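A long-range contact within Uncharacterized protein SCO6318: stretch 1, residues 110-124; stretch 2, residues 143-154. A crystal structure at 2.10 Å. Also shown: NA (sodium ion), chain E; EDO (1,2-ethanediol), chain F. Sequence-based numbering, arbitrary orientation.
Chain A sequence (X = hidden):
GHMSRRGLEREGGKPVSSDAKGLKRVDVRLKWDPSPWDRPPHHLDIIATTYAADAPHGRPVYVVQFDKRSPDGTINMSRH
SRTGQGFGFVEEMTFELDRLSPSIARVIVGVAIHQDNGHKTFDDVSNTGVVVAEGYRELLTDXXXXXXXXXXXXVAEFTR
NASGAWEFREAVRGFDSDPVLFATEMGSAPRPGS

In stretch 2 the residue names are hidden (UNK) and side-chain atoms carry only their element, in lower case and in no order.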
# COMPACT_ATOMS: atom_id res chain seq x y z
N GLY A 110 -1.20 0.75 0.92
CA GLY A 110 -1.56 1.73 -0.08
C GLY A 110 -0.38 2.03 -1.00
O GLY A 110 0.67 1.34 -0.96
N VAL A 111 -0.57 3.02 -1.85
CA VAL A 111 0.40 3.41 -2.83
C VAL A 111 0.51 4.92 -2.78
O VAL A 111 -0.50 5.64 -2.79
CB VAL A 111 0.04 2.89 -4.25
CG1 VAL A 111 0.98 3.48 -5.34
CG2 VAL A 111 0.10 1.33 -4.31
N ALA A 112 1.74 5.40 -2.70
CA ALA A 112 2.01 6.84 -2.68
C ALA A 112 2.88 7.30 -3.86
O ALA A 112 3.84 6.62 -4.23
CB ALA A 112 2.66 7.24 -1.34
N ILE A 113 2.54 8.46 -4.42
CA ILE A 113 3.35 9.09 -5.47
C ILE A 113 4.25 10.13 -4.85
O ILE A 113 3.77 10.97 -4.08
CB ILE A 113 2.45 9.73 -6.58
CG1 ILE A 113 1.43 8.70 -7.09
CG2 ILE A 113 3.29 10.30 -7.73
CD1 ILE A 113 0.27 9.33 -7.88
N HIS A 114 5.54 10.10 -5.16
CA HIS A 114 6.45 11.19 -4.75
C HIS A 114 6.09 12.54 -5.35
O HIS A 114 5.69 12.65 -6.52
CB HIS A 114 7.92 10.81 -4.90
CG HIS A 114 8.32 9.73 -3.95
ND1 HIS A 114 9.22 9.92 -2.93
CD2 HIS A 114 7.90 8.44 -3.84
CE1 HIS A 114 9.37 8.80 -2.25
NE2 HIS A 114 8.57 7.89 -2.77
N GLN A 115 6.21 13.57 -4.51
CA GLN A 115 5.69 14.88 -4.85
C GLN A 115 6.80 15.91 -5.04
O GLN A 115 6.51 17.08 -5.27
CB GLN A 115 4.72 15.34 -3.75
CG GLN A 115 3.46 14.51 -3.62
CD GLN A 115 2.63 14.47 -4.90
OE1 GLN A 115 2.20 15.50 -5.40
NE2 GLN A 115 2.35 13.26 -5.39
N ASP A 116 8.05 15.48 -4.99
CA ASP A 116 9.19 16.40 -4.97
C ASP A 116 9.52 17.06 -6.30
O ASP A 116 10.29 18.02 -6.36
CB ASP A 116 10.43 15.74 -4.33
CG ASP A 116 10.73 14.36 -4.90
OD1 ASP A 116 9.83 13.63 -5.36
OD2 ASP A 116 11.92 14.01 -4.88
N ASN A 117 8.90 16.57 -7.37
CA ASN A 117 9.00 17.21 -8.67
C ASN A 117 7.71 17.93 -9.05
O ASN A 117 7.43 18.11 -10.23
CB ASN A 117 9.42 16.19 -9.73
CG ASN A 117 10.76 15.53 -9.40
OD1 ASN A 117 11.76 16.21 -9.17
ND2 ASN A 117 10.77 14.19 -9.39
N GLY A 118 6.92 18.32 -8.05
CA GLY A 118 5.63 18.98 -8.27
C GLY A 118 4.42 18.10 -7.98
O GLY A 118 4.54 16.86 -7.90
N HIS A 119 3.26 18.74 -7.83
CA HIS A 119 1.98 18.07 -7.54
C HIS A 119 1.62 16.99 -8.57
O HIS A 119 1.34 17.31 -9.72
CB HIS A 119 0.84 19.09 -7.37
CG HIS A 119 -0.53 18.48 -7.19
ND1 HIS A 119 -0.90 17.81 -6.04
CD2 HIS A 119 -1.60 18.44 -8.02
CE1 HIS A 119 -2.15 17.39 -6.17
NE2 HIS A 119 -2.59 17.75 -7.36
N LYS A 120 1.62 15.72 -8.14
CA LYS A 120 1.43 14.62 -9.09
C LYS A 120 0.42 13.58 -8.59
O LYS A 120 0.54 13.06 -7.48
CB LYS A 120 2.79 14.00 -9.42
CG LYS A 120 2.81 12.98 -10.55
CD LYS A 120 4.14 12.23 -10.59
CE LYS A 120 5.24 13.08 -11.25
NZ LYS A 120 6.58 12.37 -11.28
N THR A 121 -0.58 13.29 -9.42
CA THR A 121 -1.67 12.39 -9.03
C THR A 121 -1.63 11.10 -9.88
O THR A 121 -0.83 10.99 -10.81
CB THR A 121 -3.02 13.08 -9.20
OG1 THR A 121 -3.28 13.24 -10.60
CG2 THR A 121 -3.05 14.47 -8.51
N PHE A 122 -2.51 10.15 -9.56
CA PHE A 122 -2.62 8.88 -10.29
C PHE A 122 -3.03 9.08 -11.74
O PHE A 122 -2.67 8.26 -12.61
CB PHE A 122 -3.57 7.91 -9.57
CG PHE A 122 -2.99 7.32 -8.32
CD1 PHE A 122 -2.13 6.23 -8.39
CD2 PHE A 122 -3.28 7.86 -7.06
CE1 PHE A 122 -1.56 5.69 -7.22
CE2 PHE A 122 -2.73 7.36 -5.90
CZ PHE A 122 -1.86 6.23 -5.97
N ASP A 123 -3.76 10.17 -11.99
CA ASP A 123 -4.20 10.57 -13.34
C ASP A 123 -3.05 11.05 -14.22
O ASP A 123 -3.12 10.92 -15.43
CB ASP A 123 -5.28 11.65 -13.30
CG ASP A 123 -6.10 11.70 -14.57
OD1 ASP A 123 -6.61 10.62 -14.98
OD2 ASP A 123 -6.21 12.78 -15.19
N ASP A 124 -2.01 11.61 -13.59
CA ASP A 124 -0.76 12.03 -14.27
C ASP A 124 0.19 10.88 -14.67
O ASP A 124 1.19 11.13 -15.35
CB ASP A 124 0.02 13.00 -13.37
CG ASP A 124 -0.80 14.21 -12.96
OD1 ASP A 124 -1.47 14.81 -13.83
OD2 ASP A 124 -0.75 14.58 -11.78
N UNK A 143 -6.97 0.13 -11.12
CA UNK A 143 -6.17 1.08 -11.88
C UNK A 143 -6.19 2.50 -11.35
O UNK A 143 -5.76 3.44 -12.04
N UNK A 144 -6.71 2.66 -10.13
CA UNK A 144 -6.76 3.95 -9.42
C UNK A 144 -7.65 5.01 -10.07
O UNK A 144 -7.49 6.22 -9.83
c UNK A 144 -2.66 1.91 -8.42
c UNK A 144 -4.41 3.56 -7.02
c UNK A 144 -2.66 1.90 -7.01
c UNK A 144 -3.53 2.75 -9.10
c UNK A 144 -4.42 3.58 -8.41
c UNK A 144 -3.54 2.72 -6.30
c UNK A 144 -5.35 4.52 -9.17
N UNK A 145 -8.61 4.55 -10.88
CA UNK A 145 -9.51 5.44 -11.59
C UNK A 145 -10.37 6.23 -10.62
O UNK A 145 -10.65 7.40 -10.84
c UNK A 145 -10.40 4.65 -12.56
c UNK A 145 -9.28 2.50 -13.45
c UNK A 145 -9.61 3.99 -13.71
o UNK A 145 -9.34 2.03 -12.27
o UNK A 145 -8.97 1.81 -14.46
N UNK A 146 -10.76 5.59 -9.52
CA UNK A 146 -11.61 6.22 -8.52
C UNK A 146 -10.91 7.30 -7.72
O UNK A 146 -11.55 8.12 -7.06
n UNK A 146 -13.79 1.27 -5.35
c UNK A 146 -13.40 4.46 -8.14
c UNK A 146 -13.81 3.29 -7.26
n UNK A 146 -11.84 0.40 -6.16
c UNK A 146 -12.17 5.16 -7.58
n UNK A 146 -12.76 2.27 -7.13
c UNK A 146 -12.79 1.31 -6.21
N UNK A 147 -9.58 7.28 -7.77
CA UNK A 147 -8.74 8.19 -7.00
C UNK A 147 -7.77 8.92 -7.94
O UNK A 147 -6.62 9.18 -7.57
c UNK A 147 -8.00 7.46 -5.80
c UNK A 147 -9.00 7.01 -4.74
c UNK A 147 -7.13 6.26 -6.27
N UNK A 148 -8.25 9.27 -9.14
CA UNK A 148 -7.45 9.95 -10.18
C UNK A 148 -6.80 11.23 -9.69
O UNK A 148 -5.65 11.52 -10.06
c UNK A 148 -8.30 10.24 -11.44
N UNK A 149 -7.52 12.00 -8.86
CA UNK A 149 -7.01 13.25 -8.30
C UNK A 149 -6.07 13.16 -7.09
O UNK A 149 -5.57 14.17 -6.61
N UNK A 150 -5.81 11.94 -6.60
CA UNK A 150 -5.07 11.74 -5.36
C UNK A 150 -3.57 11.63 -5.58
O UNK A 150 -3.14 11.13 -6.61
c UNK A 150 -5.59 10.47 -4.62
N UNK A 151 -2.79 12.03 -4.58
CA UNK A 151 -1.33 11.87 -4.60
C UNK A 151 -0.92 10.53 -3.99
O UNK A 151 0.17 9.99 -4.22
c UNK A 151 -0.71 12.96 -3.78
o UNK A 151 -1.23 12.89 -2.44
c UNK A 151 -1.01 14.35 -4.41
N UNK A 152 -1.83 9.97 -3.21
CA UNK A 152 -1.60 8.72 -2.53
C UNK A 152 -2.97 8.07 -2.29
O UNK A 152 -4.00 8.77 -2.31
c UNK A 152 -0.84 8.96 -1.20
N UNK A 153 -2.98 6.76 -2.09
CA UNK A 153 -4.23 6.01 -1.86
C UNK A 153 -4.05 4.74 -1.06
O UNK A 153 -3.15 3.96 -1.33
c UNK A 153 -4.92 5.67 -3.18
N UNK A 154 -4.95 4.48 -0.11
CA UNK A 154 -4.99 3.12 0.49
C UNK A 154 -5.64 2.23 -0.55
O UNK A 154 -6.41 2.74 -1.38
c UNK A 154 -5.05 3.92 2.85
o UNK A 154 -7.08 3.68 1.59
c UNK A 154 -5.79 3.10 1.81
NA NA E . -3.01 6.42 -13.67
C1 EDO F . 9.36 13.04 -1.29
O1 EDO F . 10.38 12.27 -1.94
C2 EDO F . 8.23 13.02 -2.27
O2 EDO F . 7.13 13.75 -1.78
O HOH W 1 -5.01 6.25 -12.79

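Position 143 has no side-chain atoms and touches nothing on stretch 1; it is Gly143, whose O accepts a hydrogen bond from a water that also binds the sodium held by Phe122 O. Position 144 carries one carbon and then a six-carbon ring, without a hydroxyl: Phe144. Its ring lies over a face of Phe122 as an offset stack, centroids 4.2 Å apart and planes at 10°, and its CZ meets Val111 CG2 at 3.9 Å.

Position 145 has three carbons, the third bearing two oxygens, and points away from stretch 1. Such a carboxylate would fit Glu145. At 146, three carbons, a nitrogen and a carbon with two more nitrogens form a guanidinium, out of reach of the contact: Arg146. Position 147 has one carbon branching to two, hence Val147; its CG2 is 4.2 Å from Phe122 CD2.

Position 148 has a single carbon, so Ala148, with CB 3.8 Å from Asp123 CB. Its carbonyl does more: O accepts from Thr121 OG1 and from Asp123 N, both at 3.0 Å. Position 149 has no side-chain atoms and is Gly149, although a CB would have room here. Its O comes within 3.2 Å of Thr121 CG2. Position 150 again has one carbon, Ala150; CB lies 4.3 Å from Phe122 CD2, while O accepts from Phe122 N at 3.2 Å.

At 151 one carbon carries an oxygen and a carbon: Thr151. Its CG2 approaches His119 CE1 at 3.7 Å and its CB approaches Gln115 NE2 at 3.5 Å, while the hydroxyl is satisfied elsewhere in the structure. Position 152 has one carbon, Ala152, whose CB packs 3.9 Å from Ala112 CB on the same sheet face. The single carbon at 153, Ala153, shares the other face with Val111; its CB touches Phe122 CE2 at 3.9 Å. Position 154 repeats the carbon bearing oxygen and carbon, giving Thr154, pointed away from stretch 1.

The contact joins an antiparallel ladder to an aromatic plug. Val111 N to Ala153 O, Ala153 N to Val111 O and Ile113 N to Thr151 O, each 2.8 Å, fix the register. Gly110 lets the strands close to 3.7 Å between its CA and Thr154 CA; a CB there would clash with Ala153 O. Beyond the ladder, backbone carbonyls of stretch 2 hold Thr121 to Asp123, and Phe122 settles against Phe144 and the small alanines. The rule is a paired backbone for register and one stacked aromatic pair for packing.

Stretch 2, residues 143-154: GFERVAGATAAT
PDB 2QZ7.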